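Local coordinates for nitroreductase-like family protein (Bacillus cereus, PDB 2I7H), which is a nitroreductase-like protein of the flavin-dependent nitroreductase fold and binds flavin mononucleotide at the interface of a two-chain assembly, at residues R17-R21 with A171-K175; W52-I58 with P93-Y99; G131-K137 with I162-F168. All blocks are in the same frame, centred on the assembly; numbering follows the deposited sequence.

Interaction 1. Residues R17-R21 with A171-K175. With FMN (flavin mononucleotide), chain G.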
loop_
_atom_site.group_PDB
_atom_site.type_symbol
_atom_site.label_atom_id
_atom_site.label_comp_id
_atom_site.label_asym_id
_atom_site.label_seq_id
_atom_site.Cartn_x
_atom_site.Cartn_y
_atom_site.Cartn_z
ATOM N N ARG A 17 -5.588 0.812 14.044
ATOM C CA ARG A 17 -6.395 1.265 12.902
ATOM C C ARG A 17 -7.502 0.276 12.552
ATOM O O ARG A 17 -7.266 -0.928 12.425
ATOM C CB ARG A 17 -5.498 1.494 11.660
ATOM C CG ARG A 17 -6.200 2.130 10.453
ATOM C CD ARG A 17 -5.673 1.581 9.081
ATOM N NE ARG A 17 -5.739 0.111 8.997
ATOM C CZ ARG A 17 -6.811 -0.621 8.658
ATOM N NH1 ARG A 17 -7.972 -0.055 8.357
ATOM N NH2 ARG A 17 -6.736 -1.957 8.659
ATOM N N ARG A 18 -8.715 0.802 12.434
ATOM C CA ARG A 18 -9.869 0.034 11.984
ATOM C C ARG A 18 -10.542 0.797 10.860
ATOM O O ARG A 18 -10.568 2.033 10.869
ATOM C CB ARG A 18 -10.904 -0.144 13.112
ATOM C CG ARG A 18 -10.439 -0.811 14.392
ATOM C CD ARG A 18 -10.431 -2.320 14.251
ATOM N NE ARG A 18 -9.071 -2.686 13.900
ATOM C CZ ARG A 18 -8.146 -3.082 14.768
ATOM N NH1 ARG A 18 -8.431 -3.264 16.062
ATOM N NH2 ARG A 18 -6.939 -3.325 14.314
ATOM N N SER A 19 -11.101 0.054 9.906
ATOM C CA SER A 19 -12.042 0.606 8.946
ATOM C C SER A 19 -13.285 1.073 9.696
ATOM O O SER A 19 -13.906 0.306 10.438
ATOM C CB SER A 19 -12.413 -0.452 7.907
ATOM O OG SER A 19 -11.292 -0.709 7.076
ATOM N N VAL A 20 -13.640 2.342 9.507
ATOM C CA VAL A 20 -14.775 2.938 10.195
ATOM C C VAL A 20 -15.788 3.323 9.122
ATOM O O VAL A 20 -15.434 3.954 8.130
ATOM C CB VAL A 20 -14.312 4.144 11.057
ATOM C CG1 VAL A 20 -15.485 4.969 11.535
ATOM C CG2 VAL A 20 -13.494 3.649 12.231
ATOM N N ARG A 21 -17.037 2.910 9.312
ATOM C CA ARG A 21 -18.041 3.053 8.280
ATOM C C ARG A 21 -19.196 3.925 8.753
ATOM O O ARG A 21 -20.105 4.236 7.974
ATOM C CB ARG A 21 -18.520 1.680 7.796
ATOM C CG ARG A 21 -17.373 0.796 7.268
ATOM C CD ARG A 21 -17.836 -0.584 6.890
ATOM N NE ARG A 21 -16.812 -1.325 6.149
ATOM C CZ ARG A 21 -15.940 -2.187 6.678
ATOM N NH1 ARG A 21 -15.930 -2.436 7.969
ATOM N NH2 ARG A 21 -15.061 -2.811 5.908
ATOM N N ALA A 171 -14.503 2.605 18.205
ATOM C CA ALA A 171 -13.739 1.824 17.227
ATOM C C ALA A 171 -14.425 0.458 17.061
ATOM O O ALA A 171 -14.768 -0.187 18.066
ATOM C CB ALA A 171 -12.302 1.661 17.666
ATOM N N PRO A 172 -14.656 0.030 15.799
ATOM C CA PRO A 172 -15.067 -1.344 15.543
ATOM C C PRO A 172 -14.038 -2.323 16.115
ATOM O O PRO A 172 -12.866 -1.967 16.336
ATOM C CB PRO A 172 -15.044 -1.453 14.009
ATOM C CG PRO A 172 -15.055 -0.113 13.496
ATOM C CD PRO A 172 -14.498 0.797 14.550
ATOM N N GLU A 173 -14.475 -3.549 16.340
ATOM C CA GLU A 173 -13.579 -4.596 16.790
ATOM C C GLU A 173 -12.677 -5.128 15.698
ATOM O O GLU A 173 -13.042 -5.134 14.519
ATOM C CB GLU A 173 -14.388 -5.724 17.400
ATOM C CG GLU A 173 -15.132 -5.282 18.616
ATOM C CD GLU A 173 -14.198 -4.890 19.737
ATOM O OE1 GLU A 173 -14.580 -4.053 20.575
ATOM O OE2 GLU A 173 -13.076 -5.418 19.781
ATOM N N GLY A 174 -11.491 -5.567 16.088
ATOM C CA GLY A 174 -10.549 -6.176 15.161
ATOM C C GLY A 174 -10.902 -7.612 14.800
ATOM O O GLY A 174 -11.819 -8.227 15.381
ATOM N N LYS A 175 -10.204 -8.140 13.805
ATOM C CA LYS A 175 -10.288 -9.552 13.493
ATOM C C LYS A 175 -8.873 -10.135 13.521
ATOM O O LYS A 175 -7.972 -9.694 12.793
ATOM C CB LYS A 175 -10.967 -9.763 12.140
ATOM C CG LYS A 175 -11.961 -10.890 12.113
ATOM C CD LYS A 175 -11.521 -12.026 11.209
ATOM C CE LYS A 175 -12.766 -12.772 10.659
ATOM N NZ LYS A 175 -12.522 -13.466 9.331
HETATM N N1 FMN G . -14.700 -2.099 3.109
HETATM C C2 FMN G . -16.015 -1.888 2.701
HETATM O O2 FMN G . -16.910 -1.825 3.541
HETATM N N3 FMN G . -16.309 -1.744 1.356
HETATM C C4 FMN G . -15.270 -1.820 0.436
HETATM O O4 FMN G . -15.507 -1.959 -0.752
HETATM C C4A FMN G . -13.964 -2.029 0.852
HETATM N N5 FMN G . -12.959 -2.099 -0.098
HETATM C C5A FMN G . -11.646 -2.326 0.303
HETATM C C6 FMN G . -10.688 -2.383 -0.690
HETATM C C7 FMN G . -9.352 -2.586 -0.418
HETATM C C7M FMN G . -8.379 -2.351 -1.534
HETATM C C8 FMN G . -8.965 -2.747 0.910
HETATM C C8M FMN G . -7.493 -2.860 1.207
HETATM C C9 FMN G . -9.940 -2.689 1.938
HETATM C C9A FMN G . -11.304 -2.482 1.654
HETATM N N10 FMN G . -12.342 -2.415 2.632
HETATM C C10 FMN G . -13.660 -2.173 2.208
HETATM C "C1'" FMN G . -12.148 -2.881 4.062
HETATM C "C2'" FMN G . -12.399 -4.388 4.189
HETATM O "O2'" FMN G . -13.735 -4.670 3.886
HETATM C "C3'" FMN G . -12.008 -5.105 5.508
HETATM O "O3'" FMN G . -13.093 -5.444 6.350
HETATM C "C4'" FMN G . -11.043 -4.372 6.404
HETATM O "O4'" FMN G . -10.006 -3.771 5.670
HETATM C "C5'" FMN G . -10.483 -5.368 7.413
HETATM O "O5'" FMN G . -10.748 -4.792 8.679
HETATM P P FMN G . -9.944 -3.457 9.139
HETATM O O1P FMN G . -10.755 -2.739 10.201
HETATM O O2P FMN G . -8.647 -3.942 9.735
HETATM O O3P FMN G . -9.614 -2.514 7.988
HETATM O O HOH W 1 -10.779 -1.838 17.880
#

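Interaction 2. Residues W52-I58 with P93-Y99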
loop_
_atom_site.group_PDB
_atom_site.type_symbol
_atom_site.label_atom_id
_atom_site.label_comp_id
_atom_site.label_asym_id
_atom_site.label_seq_id
_atom_site.Cartn_x
_atom_site.Cartn_y
_atom_site.Cartn_z
ATOM N N TRP A 52 -0.410 9.409 -7.790
ATOM C CA TRP A 52 -1.694 9.595 -7.104
ATOM C C TRP A 52 -2.323 10.962 -7.439
ATOM O O TRP A 52 -1.612 11.952 -7.617
ATOM C CB TRP A 52 -1.503 9.434 -5.589
ATOM C CG TRP A 52 -0.271 10.132 -5.099
ATOM C CD1 TRP A 52 -0.090 11.510 -4.953
ATOM C CD2 TRP A 52 0.987 9.527 -4.730
ATOM N NE1 TRP A 52 1.169 11.770 -4.501
ATOM C CE2 TRP A 52 1.866 10.590 -4.365
ATOM C CE3 TRP A 52 1.454 8.212 -4.675
ATOM C CZ2 TRP A 52 3.183 10.368 -3.947
ATOM C CZ3 TRP A 52 2.786 7.980 -4.252
ATOM C CH2 TRP A 52 3.629 9.069 -3.899
ATOM N N ASN A 53 -3.653 10.991 -7.515
ATOM C CA ASN A 53 -4.435 12.220 -7.694
ATOM C C ASN A 53 -5.684 12.035 -6.875
ATOM O O ASN A 53 -6.040 10.914 -6.572
ATOM C CB ASN A 53 -4.889 12.392 -9.148
ATOM C CG ASN A 53 -3.753 12.551 -10.105
ATOM O OD1 ASN A 53 -3.425 13.659 -10.491
ATOM N ND2 ASN A 53 -3.155 11.449 -10.515
ATOM N N CYS A 54 -6.356 13.136 -6.530
ATOM C CA CYS A 54 -7.520 13.088 -5.635
ATOM C C CYS A 54 -8.655 14.004 -6.048
ATOM O O CYS A 54 -8.420 15.067 -6.638
ATOM C CB CYS A 54 -7.100 13.447 -4.207
ATOM S SG CYS A 54 -5.851 12.326 -3.509
ATOM N N LYS A 55 -9.888 13.591 -5.738
ATOM C CA LYS A 55 -11.022 14.521 -5.674
ATOM C C LYS A 55 -11.544 14.451 -4.248
ATOM O O LYS A 55 -11.789 13.360 -3.727
ATOM C CB LYS A 55 -12.120 14.172 -6.680
ATOM C CG LYS A 55 -11.604 13.550 -7.950
ATOM C CD LYS A 55 -12.361 13.944 -9.173
ATOM C CE LYS A 55 -11.606 15.065 -9.852
ATOM N NZ LYS A 55 -11.874 15.157 -11.286
ATOM N N LEU A 56 -11.658 15.598 -3.594
ATOM C CA LEU A 56 -12.209 15.642 -2.247
ATOM C C LEU A 56 -13.595 16.252 -2.312
ATOM O O LEU A 56 -13.751 17.370 -2.772
ATOM C CB LEU A 56 -11.308 16.469 -1.305
ATOM C CG LEU A 56 -11.868 16.875 0.075
ATOM C CD1 LEU A 56 -11.992 15.726 1.065
ATOM C CD2 LEU A 56 -11.040 18.007 0.700
ATOM N N TYR A 57 -14.594 15.494 -1.873
ATOM C CA TYR A 57 -15.970 15.973 -1.800
ATOM C C TYR A 57 -16.308 16.223 -0.350
ATOM O O TYR A 57 -16.152 15.331 0.494
ATOM C CB TYR A 57 -16.959 14.971 -2.427
ATOM C CG TYR A 57 -16.704 14.715 -3.907
ATOM C CD1 TYR A 57 -15.673 13.863 -4.321
ATOM C CD2 TYR A 57 -17.500 15.296 -4.884
ATOM C CE1 TYR A 57 -15.432 13.614 -5.658
ATOM C CE2 TYR A 57 -17.269 15.066 -6.222
ATOM C CZ TYR A 57 -16.216 14.226 -6.602
ATOM O OH TYR A 57 -15.954 13.990 -7.920
ATOM N N ILE A 58 -16.742 17.446 -0.057
ATOM C CA ILE A 58 -17.089 17.863 1.302
ATOM C C ILE A 58 -18.287 18.798 1.284
ATOM O O ILE A 58 -18.478 19.558 0.333
ATOM C CB ILE A 58 -15.907 18.568 2.039
ATOM C CG1 ILE A 58 -15.290 19.678 1.177
ATOM C CG2 ILE A 58 -14.850 17.560 2.438
ATOM C CD1 ILE A 58 -14.421 20.653 1.948
ATOM N N PRO A 93 -18.696 12.889 6.582
ATOM C CA PRO A 93 -18.110 14.230 6.389
ATOM C C PRO A 93 -17.318 14.483 5.089
ATOM O O PRO A 93 -17.371 15.588 4.553
ATOM C CB PRO A 93 -17.200 14.403 7.632
ATOM C CG PRO A 93 -17.818 13.580 8.650
ATOM C CD PRO A 93 -18.380 12.360 7.920
ATOM N N ALA A 94 -16.566 13.500 4.614
ATOM C CA ALA A 94 -15.740 13.694 3.431
ATOM C C ALA A 94 -15.629 12.382 2.698
ATOM O O ALA A 94 -15.651 11.310 3.317
ATOM C CB ALA A 94 -14.335 14.237 3.816
ATOM N N GLN A 95 -15.576 12.474 1.372
ATOM C CA GLN A 95 -15.129 11.382 0.500
ATOM C C GLN A 95 -13.918 11.853 -0.282
ATOM O O GLN A 95 -13.878 12.998 -0.749
ATOM C CB GLN A 95 -16.210 10.956 -0.493
ATOM C CG GLN A 95 -17.303 10.099 0.092
ATOM C CD GLN A 95 -18.488 10.906 0.587
ATOM O OE1 GLN A 95 -18.773 12.008 0.089
ATOM N NE2 GLN A 95 -19.212 10.342 1.568
ATOM N N ILE A 96 -12.938 10.966 -0.415
ATOM C CA ILE A 96 -11.775 11.195 -1.258
ATOM C C ILE A 96 -11.646 10.105 -2.334
ATOM O O ILE A 96 -11.369 8.947 -2.030
ATOM C CB ILE A 96 -10.472 11.356 -0.440
ATOM C CG1 ILE A 96 -10.627 12.542 0.521
ATOM C CG2 ILE A 96 -9.302 11.657 -1.381
ATOM C CD1 ILE A 96 -9.437 12.815 1.370
ATOM N N VAL A 97 -11.897 10.485 -3.583
ATOM C CA VAL A 97 -11.693 9.582 -4.704
ATOM C C VAL A 97 -10.195 9.644 -5.050
ATOM O O VAL A 97 -9.656 10.715 -5.312
ATOM C CB VAL A 97 -12.597 9.942 -5.926
ATOM C CG1 VAL A 97 -12.436 8.925 -7.000
ATOM C CG2 VAL A 97 -14.083 10.069 -5.546
ATOM N N VAL A 98 -9.519 8.514 -4.968
ATOM C CA VAL A 98 -8.079 8.455 -5.268
ATOM C C VAL A 98 -7.934 7.759 -6.617
ATOM O O VAL A 98 -8.423 6.631 -6.806
ATOM C CB VAL A 98 -7.283 7.668 -4.205
ATOM C CG1 VAL A 98 -5.815 7.574 -4.607
ATOM C CG2 VAL A 98 -7.454 8.294 -2.758
ATOM N N TYR A 99 -7.287 8.434 -7.556
ATOM C CA TYR A 99 -7.169 7.907 -8.885
ATOM C C TYR A 99 -5.771 8.137 -9.462
ATOM O O TYR A 99 -4.958 8.882 -8.895
ATOM C CB TYR A 99 -8.297 8.448 -9.808
ATOM C CG TYR A 99 -8.170 9.886 -10.119
ATOM C CD1 TYR A 99 -8.698 10.861 -9.253
ATOM C CD2 TYR A 99 -7.499 10.302 -11.261
ATOM C CE1 TYR A 99 -8.566 12.198 -9.533
ATOM C CE2 TYR A 99 -7.361 11.647 -11.557
ATOM C CZ TYR A 99 -7.890 12.590 -10.680
ATOM O OH TYR A 99 -7.748 13.921 -10.974
#

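Interaction 3. Residues G131-K137 with I162-F168. With FMN (flavin mononucleotide), chain G.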
loop_
_atom_site.group_PDB
_atom_site.type_symbol
_atom_site.label_atom_id
_atom_site.label_comp_id
_atom_site.label_asym_id
_atom_site.label_seq_id
_atom_site.Cartn_x
_atom_site.Cartn_y
_atom_site.Cartn_z
ATOM N N GLY A 131 -7.313 10.756 15.269
ATOM C CA GLY A 131 -8.688 10.381 15.625
ATOM C C GLY A 131 -9.709 10.307 14.493
ATOM O O GLY A 131 -10.910 10.105 14.740
ATOM N N LEU A 132 -9.259 10.490 13.255
ATOM C CA LEU A 132 -10.132 10.292 12.090
ATOM C C LEU A 132 -10.210 8.824 11.665
ATOM O O LEU A 132 -9.199 8.140 11.499
ATOM C CB LEU A 132 -9.668 11.125 10.902
ATOM C CG LEU A 132 -10.055 12.578 10.783
ATOM C CD1 LEU A 132 -9.242 13.186 9.646
ATOM C CD2 LEU A 132 -11.510 12.687 10.469
ATOM N N GLY A 133 -11.435 8.345 11.507
ATOM C CA GLY A 133 -11.657 7.026 10.970
ATOM C C GLY A 133 -11.907 7.131 9.484
ATOM O O GLY A 133 -12.265 8.199 8.966
ATOM N N CYS A 134 -11.678 6.030 8.786
ATOM C CA CYS A 134 -12.080 5.953 7.401
ATOM C C CYS A 134 -12.196 4.535 6.877
ATOM O O CYS A 134 -11.667 3.610 7.469
ATOM C CB CYS A 134 -11.171 6.799 6.516
ATOM S SG CYS A 134 -9.480 6.398 6.614
ATOM N N VAL A 135 -12.959 4.389 5.798
ATOM C CA VAL A 135 -12.966 3.176 4.990
ATOM C C VAL A 135 -12.529 3.456 3.564
ATOM O O VAL A 135 -12.929 4.460 2.966
ATOM C CB VAL A 135 -14.331 2.518 4.824
ATOM C CG1 VAL A 135 -14.358 1.181 5.492
ATOM C CG2 VAL A 135 -15.462 3.437 5.184
ATOM N N TRP A 136 -11.751 2.511 3.046
ATOM C CA TRP A 136 -11.231 2.475 1.695
ATOM C C TRP A 136 -12.240 1.654 0.937
ATOM O O TRP A 136 -12.375 0.456 1.173
ATOM C CB TRP A 136 -9.914 1.718 1.730
ATOM C CG TRP A 136 -9.175 1.540 0.455
ATOM C CD1 TRP A 136 -9.688 1.474 -0.826
ATOM C CD2 TRP A 136 -7.780 1.308 0.343
ATOM N NE1 TRP A 136 -8.675 1.290 -1.736
ATOM C CE2 TRP A 136 -7.491 1.153 -1.045
ATOM C CE3 TRP A 136 -6.717 1.255 1.280
ATOM C CZ2 TRP A 136 -6.193 0.928 -1.515
ATOM C CZ3 TRP A 136 -5.424 1.063 0.812
ATOM C CH2 TRP A 136 -5.179 0.898 -0.594
ATOM N N LYS A 137 -12.960 2.285 0.027
ATOM C CA LYS A 137 -14.011 1.566 -0.664
ATOM C C LYS A 137 -13.602 1.169 -2.049
ATOM O O LYS A 137 -12.927 1.921 -2.757
ATOM C CB LYS A 137 -15.312 2.352 -0.684
ATOM C CG LYS A 137 -16.408 1.690 0.115
ATOM C CD LYS A 137 -16.488 2.139 1.528
ATOM C CE LYS A 137 -17.929 2.006 2.008
ATOM N NZ LYS A 137 -18.385 0.584 2.225
ATOM N N ILE A 162 -12.207 4.866 -2.972
ATOM C CA ILE A 162 -12.904 6.017 -2.424
ATOM C C ILE A 162 -12.782 5.905 -0.927
ATOM O O ILE A 162 -13.235 4.942 -0.336
ATOM C CB ILE A 162 -14.381 6.128 -2.874
ATOM C CG1 ILE A 162 -14.452 6.093 -4.408
ATOM C CG2 ILE A 162 -15.045 7.416 -2.245
ATOM C CD1 ILE A 162 -15.814 6.405 -5.024
ATOM N N LEU A 163 -12.130 6.882 -0.317
ATOM C CA LEU A 163 -11.988 6.893 1.126
ATOM C C LEU A 163 -13.124 7.695 1.746
ATOM O O LEU A 163 -13.350 8.831 1.363
ATOM C CB LEU A 163 -10.644 7.493 1.538
ATOM C CG LEU A 163 -9.349 6.789 1.179
ATOM C CD1 LEU A 163 -8.317 7.875 1.059
ATOM C CD2 LEU A 163 -8.978 5.772 2.275
ATOM N N HIS A 164 -13.836 7.075 2.683
ATOM C CA HIS A 164 -14.925 7.714 3.431
ATOM C C HIS A 164 -14.400 8.022 4.821
ATOM O O HIS A 164 -13.842 7.161 5.473
ATOM C CB HIS A 164 -16.152 6.815 3.481
ATOM C CG HIS A 164 -16.817 6.653 2.146
ATOM N ND1 HIS A 164 -18.081 7.127 1.882
ATOM C CD2 HIS A 164 -16.385 6.076 0.995
ATOM C CE1 HIS A 164 -18.413 6.833 0.636
ATOM N NE2 HIS A 164 -17.397 6.203 0.075
ATOM N N ILE A 165 -14.546 9.263 5.249
ATOM C CA ILE A 165 -13.738 9.785 6.344
ATOM C C ILE A 165 -14.580 10.605 7.307
ATOM O O ILE A 165 -15.437 11.368 6.888
ATOM C CB ILE A 165 -12.615 10.714 5.810
ATOM C CG1 ILE A 165 -11.815 10.024 4.711
ATOM C CG2 ILE A 165 -11.700 11.202 6.946
ATOM C CD1 ILE A 165 -11.206 10.985 3.686
ATOM N N GLY A 166 -14.307 10.457 8.597
ATOM C CA GLY A 166 -14.854 11.362 9.605
ATOM C C GLY A 166 -14.521 10.895 11.001
ATOM O O GLY A 166 -13.951 9.810 11.187
ATOM N N TYR A 167 -14.853 11.722 11.983
ATOM C CA TYR A 167 -14.682 11.361 13.389
ATOM C C TYR A 167 -15.718 10.313 13.754
ATOM O O TYR A 167 -16.759 10.205 13.113
ATOM C CB TYR A 167 -14.778 12.609 14.297
ATOM C CG TYR A 167 -13.662 13.580 14.040
ATOM C CD1 TYR A 167 -13.879 14.748 13.296
ATOM C CD2 TYR A 167 -12.369 13.313 14.497
ATOM C CE1 TYR A 167 -12.821 15.636 13.031
ATOM C CE2 TYR A 167 -11.314 14.180 14.243
ATOM C CZ TYR A 167 -11.541 15.330 13.506
ATOM O OH TYR A 167 -10.491 16.179 13.267
ATOM N N PHE A 168 -15.419 9.522 14.767
ATOM C CA PHE A 168 -16.279 8.396 15.106
ATOM C C PHE A 168 -16.400 8.221 16.603
ATOM O O PHE A 168 -15.547 8.666 17.371
ATOM C CB PHE A 168 -15.766 7.096 14.458
ATOM C CG PHE A 168 -14.400 6.699 14.904
ATOM C CD1 PHE A 168 -14.230 5.750 15.901
ATOM C CD2 PHE A 168 -13.281 7.284 14.343
ATOM C CE1 PHE A 168 -12.942 5.400 16.327
ATOM C CE2 PHE A 168 -11.998 6.933 14.757
ATOM C CZ PHE A 168 -11.824 6.000 15.730
HETATM N N1 FMN G . -14.700 -2.099 3.109
HETATM C C2 FMN G . -16.015 -1.888 2.701
HETATM O O2 FMN G . -16.910 -1.825 3.541
HETATM N N3 FMN G . -16.309 -1.744 1.356
HETATM C C4 FMN G . -15.270 -1.820 0.436
HETATM O O4 FMN G . -15.507 -1.959 -0.752
HETATM C C4A FMN G . -13.964 -2.029 0.852
HETATM N N5 FMN G . -12.959 -2.099 -0.098
HETATM C C5A FMN G . -11.646 -2.326 0.303
HETATM C C6 FMN G . -10.688 -2.383 -0.690
HETATM C C7 FMN G . -9.352 -2.586 -0.418
HETATM C C7M FMN G . -8.379 -2.351 -1.534
HETATM C C8 FMN G . -8.965 -2.747 0.910
HETATM C C8M FMN G . -7.493 -2.860 1.207
HETATM C C9 FMN G . -9.940 -2.689 1.938
HETATM C C9A FMN G . -11.304 -2.482 1.654
HETATM N N10 FMN G . -12.342 -2.415 2.632
HETATM C C10 FMN G . -13.660 -2.173 2.208
HETATM C "C1'" FMN G . -12.148 -2.881 4.062
HETATM C "C2'" FMN G . -12.399 -4.388 4.189
HETATM O "O2'" FMN G . -13.735 -4.670 3.886
HETATM C "C3'" FMN G . -12.008 -5.105 5.508
HETATM O "O3'" FMN G . -13.093 -5.444 6.350
HETATM C "C4'" FMN G . -11.043 -4.372 6.404
HETATM O "O4'" FMN G . -10.006 -3.771 5.670
HETATM C "C5'" FMN G . -10.483 -5.368 7.413
HETATM O "O5'" FMN G . -10.748 -4.792 8.679
HETATM P P FMN G . -9.944 -3.457 9.139
HETATM O O1P FMN G . -10.755 -2.739 10.201
HETATM O O2P FMN G . -8.647 -3.942 9.735
HETATM O O3P FMN G . -9.614 -2.514 7.988
HETATM O O HOH W 2 -13.106 9.883 16.463
#

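Interaction 1. Residues R17-R21 with A171-K175
R18 and P172 carry the meeting of two loops: 17-21 lines the flavin mononucleotide pocket, and 171-175 packs against it. The close-packed part mixes carbon-carbon contact with carbons resting on carbonyl oxygens. The P172 ring packs against R18, S19 and V20: its CG lies 3.3 Å from the carbonyl O of S19, its CD reaches CG2 of V20 at 3.8 Å, the two side chains crossing at about a right angle, and the same CD also faces CB of R18. With CG set anti to the carbonyl carbon (chi1 -58°), the R18 chain passes the P172 carbonyl, CD coming to 3.2 Å from P172 O, then bends twice so that CA of G174 lies over one face of its guanidinium. No direct hydrogen bond joins the loops. Toward solvent the contact thins out: a water accepts from R18 NH1 and donates to P172 O, while E173 points away.

The direct hydrogen bonds of 17-21 described here go to the ligand. S19 grips the phosphate twice, N giving to O1P and OG to O3P at 2.6 Å, and both terminal nitrogens of R17 reach O3P, NH1 at 3.0 Å. R21 turns to the flavin ring instead, NE donating to O2 at 2.7 Å and NH2 to N1 at 2.9 Å in a nearly straight bond (168°). R17, with R18's guanidinium edge toward O1P, would be expected to offset the phosphate charge.

The 17-21 loop follows helix 10-16 and runs beside strand 132-137, S19 and R21 touching V135; V20 and A171 both rest on W128 of helix 106-129, and W42 of the second subunit packs on R18.

Interaction 2. Residues W52-I58 with P93-Y99
N53 and Y99 open a regular antiparallel ladder, and the backbone bonds come first. N53, K55 and Y57 each exchange two N-H...O bonds, with Y99, V97 and Q95 respectively. The Y99 N to N53 O bond is 2.9 Å and nearly straight, whereas N53 N to Y99 O is more bent, at 131°. Between these pairs, CA-H...O contacts such as C54 CA to V97 O at 3.2 Å knit the strands further.

Aromatic contacts gather on the face of N53, K55 and Y57. Y99 takes chi1 of 69°, which swings its ring across to 52-58; N53 CB sits over that ring in a CH-pi contact, 3.6 Å from the centroid, and the amide lies 20° from the ring plane. K55 CG approaches Y99 CE1 at 3.7 Å, and Y57 CE1 touches V97 CG2.

Apolar packing fills the face of C54, L56 and I58. L56 CD1 meets I96 CG1 at 3.5 Å and also A94 CB.

K55 NZ forms a salt bridge with E185 of the second subunit, whose strand extends this sheet. The chemistry thus implies a continuous hydrogen-bonded sheet with one greasy face, although OE1 of Q95 is buried without a partner.

Interaction 3. Residues G131-K137 with I162-F168
The flavin mononucleotide pocket is lined at one end of this antiparallel strand pair by W136 and K137. The methyl C7M of the ligand sits over one face of the W136 indole, 3.5 Å above its plane and offset toward the rim; with CG opposite the backbone N (chi1 180°), the indole reaches out to the flavin's dimethyl end. On the other face of the sheet, the K137 chain runs along the flavin, bends at chi2 and chi4, and ends with NZ bonded to O2 at 3.1 Å. Across the strands, K137 CD lies 4.0 Å from H164 CD2, the two side chains crossing at about a right angle, with K137 CE over one face of the imidazole.

The backbone ladder pairs G133 with G166, V135 with H164 and K137 with I162. H164 N gives to V135 O at 2.8 Å, nearly straight at 167°, and K137 N to I162 O at 2.7 Å. On the K137 face V135 CG2 packs on H164 CB.

At the far end the contact turns aromatic. L132 CD2 stands over the centre of the Y167 ring in a CH-pi contact of 3.9 Å, 5° off the normal. The F168 ring instead presents its edge to G133 N, and a water accepts from F168 N and probably donates to G131 O. G131, at positive phi, is the C-prime residue of the Schellman motif ending helix 106-129.

That helix covers the face of C134, W136 and L163 through M120 and Q124, helix 30-40 packs on L132, and strand 94-101 lies along the other side of 162-168.

Overall arrangement
Together the three contacts form a worked example of a sheet that carries a cofactor site at one edge, completed by the second subunit, and at the other edge a strand of that subunit continuing the sheet. Interactions 2 and 3, centres about 11 Å apart, are joined through neighbouring strands: I96 O and L163 N lie 2.8 Å apart, probably hydrogen-bonded. Interactions 1 and 3, centres about 10 Å apart, touch where V20 N and C134 O, 3.1 Å apart, are probably hydrogen-bonded; both meet the same flavin mononucleotide, which N45 and H46 of the second subunit also bond. Interactions 1 and 2 do not touch, their centres being about 21 Å apart, but all three reach that subunit.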